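Local coordinates for DnaB intein (Synechocystis sp., PDB 1MI8), which is a mini-intein that probably excises itself from the replicative DNA helicase DnaB by protein splicing, a process that includes cyclization of an asparagine side chain, at residues 51-65 with 123-137. The protein carries 4 engineered substitutions. Sequence-based numbering, arbitrary orientation.
Engineered in segment 51-65: M52 (natural residue Cys).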
ATOM      1  N   PHE A  51      19.874  -8.655  16.815  1.00 43.07           N
ATOM      2  CA  PHE A  51      20.810  -7.588  16.471  1.00 43.20           C
ATOM      3  C   PHE A  51      20.162  -6.393  15.755  1.00 43.24           C
ATOM      4  O   PHE A  51      19.125  -6.544  15.109  1.00 42.22           O
ATOM      5  CB  PHE A  51      21.888  -8.174  15.580  1.00 43.53           C
ATOM      6  CG  PHE A  51      21.343  -8.925  14.421  1.00 43.13           C
ATOM      7  CD1 PHE A  51      21.118  -8.296  13.203  1.00 43.62           C
ATOM      8  CD2 PHE A  51      21.015 -10.266  14.552  1.00 44.12           C
ATOM      9  CE1 PHE A  51      20.563  -8.994  12.124  1.00 44.48           C
ATOM     10  CE2 PHE A  51      20.457 -10.980  13.480  1.00 44.25           C
ATOM     11  CZ  PHE A  51      20.228 -10.345  12.268  1.00 43.91           C
ATOM     12  N   MET A  52      20.746  -5.218  15.928  1.00 42.36           N
ATOM     13  CA  MET A  52      20.314  -4.031  15.200  1.00 41.53           C
ATOM     14  C   MET A  52      21.021  -3.922  13.854  1.00 41.65           C
ATOM     15  O   MET A  52      22.162  -4.423  13.847  1.00 42.51           O
ATOM     16  CB  MET A  52      20.557  -2.773  16.036  1.00 41.16           C
ATOM     17  CG  MET A  52      20.505  -1.479  15.239  1.00 38.41           C
ATOM     18  SD  MET A  52      21.907  -0.398  15.578  1.00 46.08           S
ATOM     19  CE  MET A  52      21.533   0.129  17.250  1.00 38.07           C
ATOM     20  N   THR A  53      20.424  -3.494  12.808  1.00 40.83           N
ATOM     21  CA  THR A  53      21.161  -3.459  11.554  1.00 41.92           C
ATOM     22  C   THR A  53      21.402  -2.025  11.124  1.00 42.75           C
ATOM     23  O   THR A  53      21.823  -1.772   9.993  1.00 43.42           O
ATOM     24  CB  THR A  53      20.415  -4.173  10.423  1.00 42.91           C
ATOM     25  OG1 THR A  53      19.113  -3.566  10.232  1.00 44.07           O
ATOM     26  CG2 THR A  53      20.257  -5.640  10.756  1.00 42.55           C
ATOM     27  N   GLY A  54      21.151  -1.085  12.026  1.00 42.67           N
ATOM     28  CA  GLY A  54      21.343   0.308  11.677  1.00 43.44           C
ATOM     29  C   GLY A  54      20.066   1.131  11.600  1.00 43.79           C
ATOM     30  O   GLY A  54      19.020   0.733  12.114  1.00 44.32           O
ATOM     31  N   LYS A  55      20.148   2.295  10.969  1.00 43.29           N
ATOM     32  CA  LYS A  55      18.980   3.145  10.849  1.00 43.49           C
ATOM     33  C   LYS A  55      18.386   3.000   9.451  1.00 42.30           C
ATOM     34  O   LYS A  55      19.086   3.135   8.465  1.00 40.98           O
ATOM     35  CB  LYS A  55      19.362   4.599  11.114  1.00 45.66           C
ATOM     36  CG  LYS A  55      20.074   4.802  12.433  1.00 48.22           C
ATOM     37  CD  LYS A  55      19.661   6.095  13.084  1.00 49.21           C
ATOM     38  CE  LYS A  55      20.300   6.181  14.469  1.00 50.20           C
ATOM     39  NZ  LYS A  55      19.462   6.918  15.425  1.00 48.40           N
ATOM     40  N   LYS A  56      17.093   2.719   9.355  1.00 40.80           N
ATOM     41  CA  LYS A  56      16.523   2.559   8.025  1.00 38.94           C
ATOM     42  C   LYS A  56      15.129   3.069   7.967  1.00 34.90           C
ATOM     43  O   LYS A  56      14.419   3.073   8.942  1.00 33.76           O
ATOM     44  CB  LYS A  56      16.493   1.092   7.583  1.00 42.20           C
ATOM     45  CG  LYS A  56      17.816   0.352   7.675  1.00 46.98           C
ATOM     46  CD  LYS A  56      18.867   0.892   6.723  1.00 50.63           C
ATOM     47  CE  LYS A  56      20.262   0.438   7.187  1.00 52.98           C
ATOM     48  NZ  LYS A  56      20.259  -1.045   7.462  1.00 54.55           N
ATOM     49  N   LEU A  57      14.739   3.490   6.781  1.00 33.99           N
ATOM     50  CA  LEU A  57      13.416   3.991   6.551  1.00 29.74           C
ATOM     51  C   LEU A  57      12.449   2.839   6.840  1.00 29.12           C
ATOM     52  O   LEU A  57      12.626   1.690   6.364  1.00 28.14           O
ATOM     53  CB  LEU A  57      13.323   4.428   5.115  1.00 31.33           C
ATOM     54  CG  LEU A  57      11.985   4.970   4.710  1.00 30.82           C
ATOM     55  CD1 LEU A  57      11.560   6.103   5.640  1.00 32.66           C
ATOM     56  CD2 LEU A  57      12.117   5.439   3.273  1.00 30.71           C
ATOM     57  N   VAL A  58      11.389   3.164   7.554  1.00 27.36           N
ATOM     58  CA  VAL A  58      10.443   2.160   7.947  1.00 27.10           C
ATOM     59  C   VAL A  58       9.023   2.469   7.438  1.00 27.23           C
ATOM     60  O   VAL A  58       8.687   3.638   7.196  1.00 29.05           O
ATOM     61  CB  VAL A  58      10.648   2.051   9.472  1.00 26.38           C
ATOM     62  CG1 VAL A  58       9.547   2.650  10.278  1.00 21.08           C
ATOM     63  CG2 VAL A  58      11.054   0.670   9.784  1.00 24.67           C
ATOM     64  N   TYR A  59       8.196   1.440   7.330  1.00 24.50           N
ATOM     65  CA  TYR A  59       6.846   1.556   6.788  1.00 23.27           C
ATOM     66  C   TYR A  59       5.853   0.843   7.669  1.00 21.96           C
ATOM     67  O   TYR A  59       6.118  -0.273   8.093  1.00 22.58           O
ATOM     68  CB  TYR A  59       6.768   0.869   5.420  1.00 21.80           C
ATOM     69  CG  TYR A  59       7.758   1.358   4.399  1.00 21.76           C
ATOM     70  CD1 TYR A  59       9.106   1.026   4.473  1.00 21.06           C
ATOM     71  CD2 TYR A  59       7.330   2.179   3.373  1.00 22.96           C
ATOM     72  CE1 TYR A  59      10.038   1.535   3.498  1.00 25.32           C
ATOM     73  CE2 TYR A  59       8.204   2.691   2.425  1.00 25.59           C
ATOM     74  CZ  TYR A  59       9.555   2.374   2.480  1.00 24.72           C
ATOM     75  OH  TYR A  59      10.346   2.919   1.511  1.00 27.56           O
ATOM     76  N   ILE A  60       4.703   1.469   7.911  1.00 23.12           N
ATOM     77  CA  ILE A  60       3.634   0.861   8.712  1.00 23.27           C
ATOM     78  C   ILE A  60       2.755  -0.018   7.861  1.00 23.20           C
ATOM     79  O   ILE A  60       2.140   0.461   6.892  1.00 25.57           O
ATOM     80  CB  ILE A  60       2.659   1.899   9.277  1.00 26.76           C
ATOM     81  CG1 ILE A  60       3.376   2.827  10.245  1.00 28.83           C
ATOM     82  CG2 ILE A  60       1.486   1.192   9.901  1.00 25.94           C
ATOM     83  CD1 ILE A  60       2.500   4.062  10.696  1.00 29.00           C
ATOM     84  N   LEU A  61       2.661  -1.294   8.217  1.00 20.96           N
ATOM     85  CA  LEU A  61       1.776  -2.225   7.498  1.00 19.94           C
ATOM     86  C   LEU A  61       0.630  -2.490   8.488  1.00 21.56           C
ATOM     87  O   LEU A  61       0.886  -2.782   9.661  1.00 21.06           O
ATOM     88  CB  LEU A  61       2.527  -3.529   7.183  1.00 20.42           C
ATOM     89  CG  LEU A  61       1.749  -4.787   6.776  1.00 25.04           C
ATOM     90  CD1 LEU A  61       2.728  -5.859   6.293  1.00 25.61           C
ATOM     91  CD2 LEU A  61       0.983  -5.363   8.008  1.00 27.77           C
ATOM     92  N   LYS A  62      -0.606  -2.385   8.039  1.00 19.55           N
ATOM     93  CA  LYS A  62      -1.728  -2.654   8.924  1.00 22.59           C
ATOM     94  C   LYS A  62      -2.728  -3.627   8.283  1.00 21.69           C
ATOM     95  O   LYS A  62      -3.013  -3.536   7.055  1.00 20.80           O
ATOM     96  CB  LYS A  62      -2.437  -1.323   9.304  1.00 23.44           C
ATOM     97  CG  LYS A  62      -3.608  -1.461  10.259  1.00 27.20           C
ATOM     98  CD  LYS A  62      -4.159  -0.045  10.542  1.00 31.88           C
ATOM     99  CE  LYS A  62      -5.582  -0.062  11.089  1.00 34.42           C
ATOM    100  NZ  LYS A  62      -5.981   1.363  11.460  1.00 38.71           N
ATOM    101  N   THR A  63      -3.236  -4.553   9.091  1.00 19.01           N
ATOM    102  CA  THR A  63      -4.190  -5.552   8.590  1.00 19.20           C
ATOM    103  C   THR A  63      -5.611  -5.218   8.978  1.00 21.13           C
ATOM    104  O   THR A  63      -5.848  -4.355   9.855  1.00 21.54           O
ATOM    105  CB  THR A  63      -3.877  -7.017   9.048  1.00 18.76           C
ATOM    106  OG1 THR A  63      -4.075  -7.165  10.463  1.00 21.02           O
ATOM    107  CG2 THR A  63      -2.439  -7.388   8.709  1.00 19.66           C
ATOM    108  N   ARG A  64      -6.561  -5.897   8.350  1.00 18.45           N
ATOM    109  CA  ARG A  64      -7.962  -5.577   8.631  1.00 21.70           C
ATOM    110  C   ARG A  64      -8.303  -5.781  10.120  1.00 23.08           C
ATOM    111  O   ARG A  64      -9.112  -5.047  10.693  1.00 22.81           O
ATOM    112  CB  ARG A  64      -8.881  -6.431   7.747  1.00 22.06           C
ATOM    113  CG  ARG A  64     -10.379  -6.082   7.915  1.00 27.80           C
ATOM    114  CD  ARG A  64     -11.188  -6.856   6.883  1.00 31.42           C
ATOM    115  NE  ARG A  64     -10.762  -6.580   5.503  1.00 32.27           N
ATOM    116  CZ  ARG A  64     -10.855  -5.394   4.908  1.00 35.59           C
ATOM    117  NH1 ARG A  64     -11.349  -4.315   5.555  1.00 35.77           N
ATOM    118  NH2 ARG A  64     -10.478  -5.292   3.635  1.00 39.55           N
ATOM    119  N   LEU A  65      -7.722  -6.808  10.727  1.00 22.42           N
ATOM    120  CA  LEU A  65      -7.956  -7.046  12.159  1.00 24.32           C
ATOM    121  C   LEU A  65      -7.426  -5.896  13.014  1.00 23.19           C
ATOM    122  O   LEU A  65      -7.802  -5.726  14.172  1.00 24.16           O
ATOM    123  CB  LEU A  65      -7.248  -8.324  12.621  1.00 23.45           C
ATOM    124  CG  LEU A  65      -8.071  -9.582  12.606  1.00 25.25           C
ATOM    125  CD1 LEU A  65      -7.193 -10.691  12.995  1.00 24.83           C
ATOM    126  CD2 LEU A  65      -9.297  -9.456  13.531  1.00 24.57           C
ATOM    127  N   ASP A 123      -5.212 -12.547   6.805  1.00 24.26           N
ATOM    128  CA  ASP A 123      -5.909 -11.251   6.923  1.00 24.21           C
ATOM    129  C   ASP A 123      -5.521 -10.269   5.827  1.00 24.46           C
ATOM    130  O   ASP A 123      -4.354 -10.233   5.408  1.00 21.86           O
ATOM    131  CB  ASP A 123      -5.585 -10.653   8.312  1.00 24.10           C
ATOM    132  CG  ASP A 123      -6.635  -9.669   8.810  1.00 21.27           C
ATOM    133  OD1 ASP A 123      -7.738  -9.704   8.296  1.00 23.50           O
ATOM    134  OD2 ASP A 123      -6.346  -8.871   9.727  1.00 21.86           O
ATOM    135  N   SER A 124      -6.501  -9.480   5.374  1.00 23.14           N
ATOM    136  CA  SER A 124      -6.284  -8.493   4.322  1.00 24.01           C
ATOM    137  C   SER A 124      -5.451  -7.341   4.797  1.00 24.71           C
ATOM    138  O   SER A 124      -5.522  -6.947   5.935  1.00 26.30           O
ATOM    139  CB  SER A 124      -7.603  -7.891   3.827  1.00 27.31           C
ATOM    140  OG  SER A 124      -8.368  -8.840   3.123  1.00 31.43           O
ATOM    141  N   ILE A 125      -4.640  -6.814   3.908  1.00 25.22           N
ATOM    142  CA  ILE A 125      -3.856  -5.648   4.193  1.00 24.16           C
ATOM    143  C   ILE A 125      -4.788  -4.481   3.986  1.00 23.95           C
ATOM    144  O   ILE A 125      -5.502  -4.437   2.992  1.00 21.50           O
ATOM    145  CB  ILE A 125      -2.675  -5.503   3.213  1.00 24.87           C
ATOM    146  CG1 ILE A 125      -1.749  -6.727   3.353  1.00 26.16           C
ATOM    147  CG2 ILE A 125      -1.875  -4.235   3.562  1.00 24.54           C
ATOM    148  CD1 ILE A 125      -0.879  -6.937   2.173  1.00 26.31           C
ATOM    149  N   VAL A 126      -4.800  -3.533   4.930  1.00 23.59           N
ATOM    150  CA  VAL A 126      -5.631  -2.353   4.761  1.00 23.66           C
ATOM    151  C   VAL A 126      -4.783  -1.080   4.687  1.00 23.07           C
ATOM    152  O   VAL A 126      -5.297  -0.007   4.324  1.00 22.88           O
ATOM    153  CB  VAL A 126      -6.702  -2.202   5.877  1.00 23.81           C
ATOM    154  CG1 VAL A 126      -7.605  -3.443   5.847  1.00 29.52           C
ATOM    155  CG2 VAL A 126      -6.062  -1.950   7.254  1.00 24.13           C
ATOM    156  N   SER A 127      -3.519  -1.188   5.063  1.00 19.40           N
ATOM    157  CA  SER A 127      -2.642  -0.020   4.988  1.00 21.45           C
ATOM    158  C   SER A 127      -1.151  -0.331   4.905  1.00 19.37           C
ATOM    159  O   SER A 127      -0.648  -1.247   5.559  1.00 19.80           O
ATOM    160  CB  SER A 127      -2.886   0.942   6.187  1.00 19.88           C
ATOM    161  OG  SER A 127      -2.288   2.196   5.869  1.00 22.83           O
ATOM    162  N   ILE A 128      -0.459   0.456   4.083  1.00 19.69           N
ATOM    163  CA  ILE A 128       0.974   0.359   3.895  1.00 20.23           C
ATOM    164  C   ILE A 128       1.372   1.799   3.690  1.00 22.13           C
ATOM    165  O   ILE A 128       0.969   2.439   2.677  1.00 22.59           O
ATOM    166  CB  ILE A 128       1.369  -0.425   2.629  1.00 22.29           C
ATOM    167  CG1 ILE A 128       0.580  -1.740   2.501  1.00 19.37           C
ATOM    168  CG2 ILE A 128       2.863  -0.815   2.720  1.00 24.08           C
ATOM    169  CD1 ILE A 128       0.770  -2.383   1.087  1.00 23.42           C
ATOM    170  N   THR A 129       2.100   2.349   4.651  1.00 21.98           N
ATOM    171  CA  THR A 129       2.498   3.739   4.523  1.00 24.79           C
ATOM    172  C   THR A 129       3.912   4.016   5.072  1.00 25.19           C
ATOM    173  O   THR A 129       4.275   3.533   6.134  1.00 24.64           O
ATOM    174  CB  THR A 129       1.512   4.662   5.233  1.00 28.07           C
ATOM    175  OG1 THR A 129       1.927   4.816   6.569  1.00 33.34           O
ATOM    176  CG2 THR A 129       0.108   4.096   5.240  1.00 25.08           C
ATOM    177  N   GLU A 130       4.719   4.739   4.306  1.00 25.59           N
ATOM    178  CA  GLU A 130       6.072   5.075   4.720  1.00 28.12           C
ATOM    179  C   GLU A 130       5.956   5.998   5.961  1.00 29.30           C
ATOM    180  O   GLU A 130       5.075   6.855   5.996  1.00 25.70           O
ATOM    181  CB  GLU A 130       6.759   5.810   3.572  1.00 29.96           C
ATOM    182  CG  GLU A 130       8.237   6.181   3.810  1.00 32.61           C
ATOM    183  CD  GLU A 130       8.694   7.238   2.823  1.00 34.50           C
ATOM    184  OE1 GLU A 130       8.855   8.397   3.261  1.00 35.88           O
ATOM    185  OE2 GLU A 130       8.856   6.904   1.629  1.00 34.42           O
ATOM    186  N   THR A 131       6.786   5.800   6.993  1.00 31.84           N
ATOM    187  CA  THR A 131       6.693   6.660   8.168  1.00 35.08           C
ATOM    188  C   THR A 131       7.926   7.447   8.515  1.00 36.39           C
ATOM    189  O   THR A 131       7.823   8.622   8.777  1.00 39.37           O
ATOM    190  CB  THR A 131       6.347   5.928   9.473  1.00 37.15           C
ATOM    191  OG1 THR A 131       7.182   4.764   9.615  1.00 40.18           O
ATOM    192  CG2 THR A 131       4.907   5.604   9.529  1.00 38.09           C
ATOM    193  N   GLY A 132       9.091   6.818   8.562  1.00 36.94           N
ATOM    194  CA  GLY A 132      10.275   7.575   8.924  1.00 36.23           C
ATOM    195  C   GLY A 132      11.451   6.672   9.108  1.00 35.31           C
ATOM    196  O   GLY A 132      11.330   5.461   8.943  1.00 34.21           O
ATOM    197  N   VAL A 133      12.615   7.241   9.406  1.00 33.64           N
ATOM    198  CA  VAL A 133      13.791   6.392   9.597  1.00 32.92           C
ATOM    199  C   VAL A 133      13.884   6.127  11.067  1.00 32.77           C
ATOM    200  O   VAL A 133      13.552   6.993  11.888  1.00 29.86           O
ATOM    201  CB  VAL A 133      15.123   7.048   9.190  1.00 32.86           C
ATOM    202  CG1 VAL A 133      16.275   6.134   9.598  1.00 33.03           C
ATOM    203  CG2 VAL A 133      15.160   7.295   7.690  1.00 32.86           C
ATOM    204  N   GLU A 134      14.305   4.911  11.379  1.00 32.84           N
ATOM    205  CA  GLU A 134      14.486   4.475  12.758  1.00 34.04           C
ATOM    206  C   GLU A 134      15.507   3.369  12.766  1.00 33.24           C
ATOM    207  O   GLU A 134      15.875   2.836  11.713  1.00 32.34           O
ATOM    208  CB  GLU A 134      13.231   3.864  13.382  1.00 35.56           C
ATOM    209  CG  GLU A 134      11.912   4.405  12.982  1.00 37.35           C
ATOM    210  CD  GLU A 134      10.818   3.723  13.785  1.00 38.34           C
ATOM    211  OE1 GLU A 134      11.127   2.744  14.524  1.00 39.04           O
ATOM    212  OE2 GLU A 134       9.664   4.168  13.687  1.00 37.87           O
ATOM    213  N   GLU A 135      15.968   3.067  13.985  1.00 35.30           N
ATOM    214  CA  GLU A 135      16.911   1.977  14.245  1.00 36.90           C
ATOM    215  C   GLU A 135      16.088   0.734  13.935  1.00 34.94           C
ATOM    216  O   GLU A 135      14.923   0.627  14.323  1.00 33.72           O
ATOM    217  CB  GLU A 135      17.340   1.987  15.722  1.00 39.79           C
ATOM    218  CG  GLU A 135      18.763   2.444  15.919  1.00 44.53           C
ATOM    219  CD  GLU A 135      19.064   2.774  17.385  1.00 49.12           C
ATOM    220  OE1 GLU A 135      18.418   2.174  18.293  1.00 51.26           O
ATOM    221  OE2 GLU A 135      19.957   3.628  17.634  1.00 50.73           O
ATOM    222  N   VAL A 136      16.693  -0.207  13.246  1.00 34.83           N
ATOM    223  CA  VAL A 136      15.927  -1.360  12.842  1.00 34.33           C
ATOM    224  C   VAL A 136      16.661  -2.646  13.232  1.00 33.70           C
ATOM    225  O   VAL A 136      17.915  -2.682  13.310  1.00 32.83           O
ATOM    226  CB  VAL A 136      15.577  -1.130  11.323  1.00 36.26           C
ATOM    227  CG1 VAL A 136      16.736  -1.480  10.394  1.00 34.15           C
ATOM    228  CG2 VAL A 136      14.275  -1.783  10.982  1.00 40.95           C
ATOM    229  N   PHE A 137      15.873  -3.663  13.573  1.00 30.49           N
ATOM    230  CA  PHE A 137      16.396  -4.937  14.060  1.00 30.63           C
ATOM    231  C   PHE A 137      15.843  -6.229  13.410  1.00 30.50           C
ATOM    232  O   PHE A 137      14.757  -6.236  12.790  1.00 26.92           O
ATOM    233  CB  PHE A 137      16.131  -5.068  15.571  1.00 31.18           C
ATOM    234  CG  PHE A 137      16.610  -3.887  16.436  1.00 33.40           C
ATOM    235  CD1 PHE A 137      15.978  -2.650  16.382  1.00 32.32           C
ATOM    236  CD2 PHE A 137      17.653  -4.064  17.362  1.00 34.68           C
ATOM    237  CE1 PHE A 137      16.348  -1.593  17.221  1.00 35.76           C
ATOM    238  CE2 PHE A 137      18.051  -3.001  18.239  1.00 36.11           C
ATOM    239  CZ  PHE A 137      17.402  -1.764  18.172  1.00 36.54           C
TER
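D123 and the turn at T63–L65 close one end of a long antiparallel strand pair and illustrate how a single carboxylate oxygen can close the end of a strand pairing. D123 OD2 accepts the backbone N-H of L65 on its syn lone pair (N to OD2 2.7 Å) and, from the anti side and 27° out of the carboxylate plane, the hydroxyl of T63 (OG1 to OD2 2.9 Å). The D123 carboxylate is swung over to that turn by a first torsion that sets CG anti to the backbone N (chi1 -156°). An alanine here, lacking the carboxylate, is likely to leave L65 N and T63 OG1 without their shared acceptor and the turn freer to move. Beside it, V126 CG1 lies over one face of the R64 guanidinium, offset toward its rim.

Two classic beta bulges interrupt the ladder. At one, V126 N and S127 N both donate to K62 O. At the other, T131 and G132 face V58, whose O takes T131 N in its carbonyl plane (2.9 Å) and T131 OG1 from well above it (3.1 Å), while the bond from G132 N is weak. Near the second bulge, E130 runs out extended, its CB 3.6 Å from Y59 CE2, while its CG and CD cross the L57 methyls, the two side chains lying at about a right angle. At the opposite end of the ladder, the engineered M52 lays CG over one face of the F137 ring, a CH-pi contact 4.3 Å from the centroid, and its CE reaches the E135 carboxylate.

The paired strands belong to the long curved ribbon of the intein splicing domain. Strand 68-71 borders 41-63 and its K70 forms a salt bridge with E134, whereas strand 94-98 pairs with 120-140. Through S127–T129 the sheet continues into a second subunit, whose E130 and R64 form salt bridges with R64 and E130 of this chain.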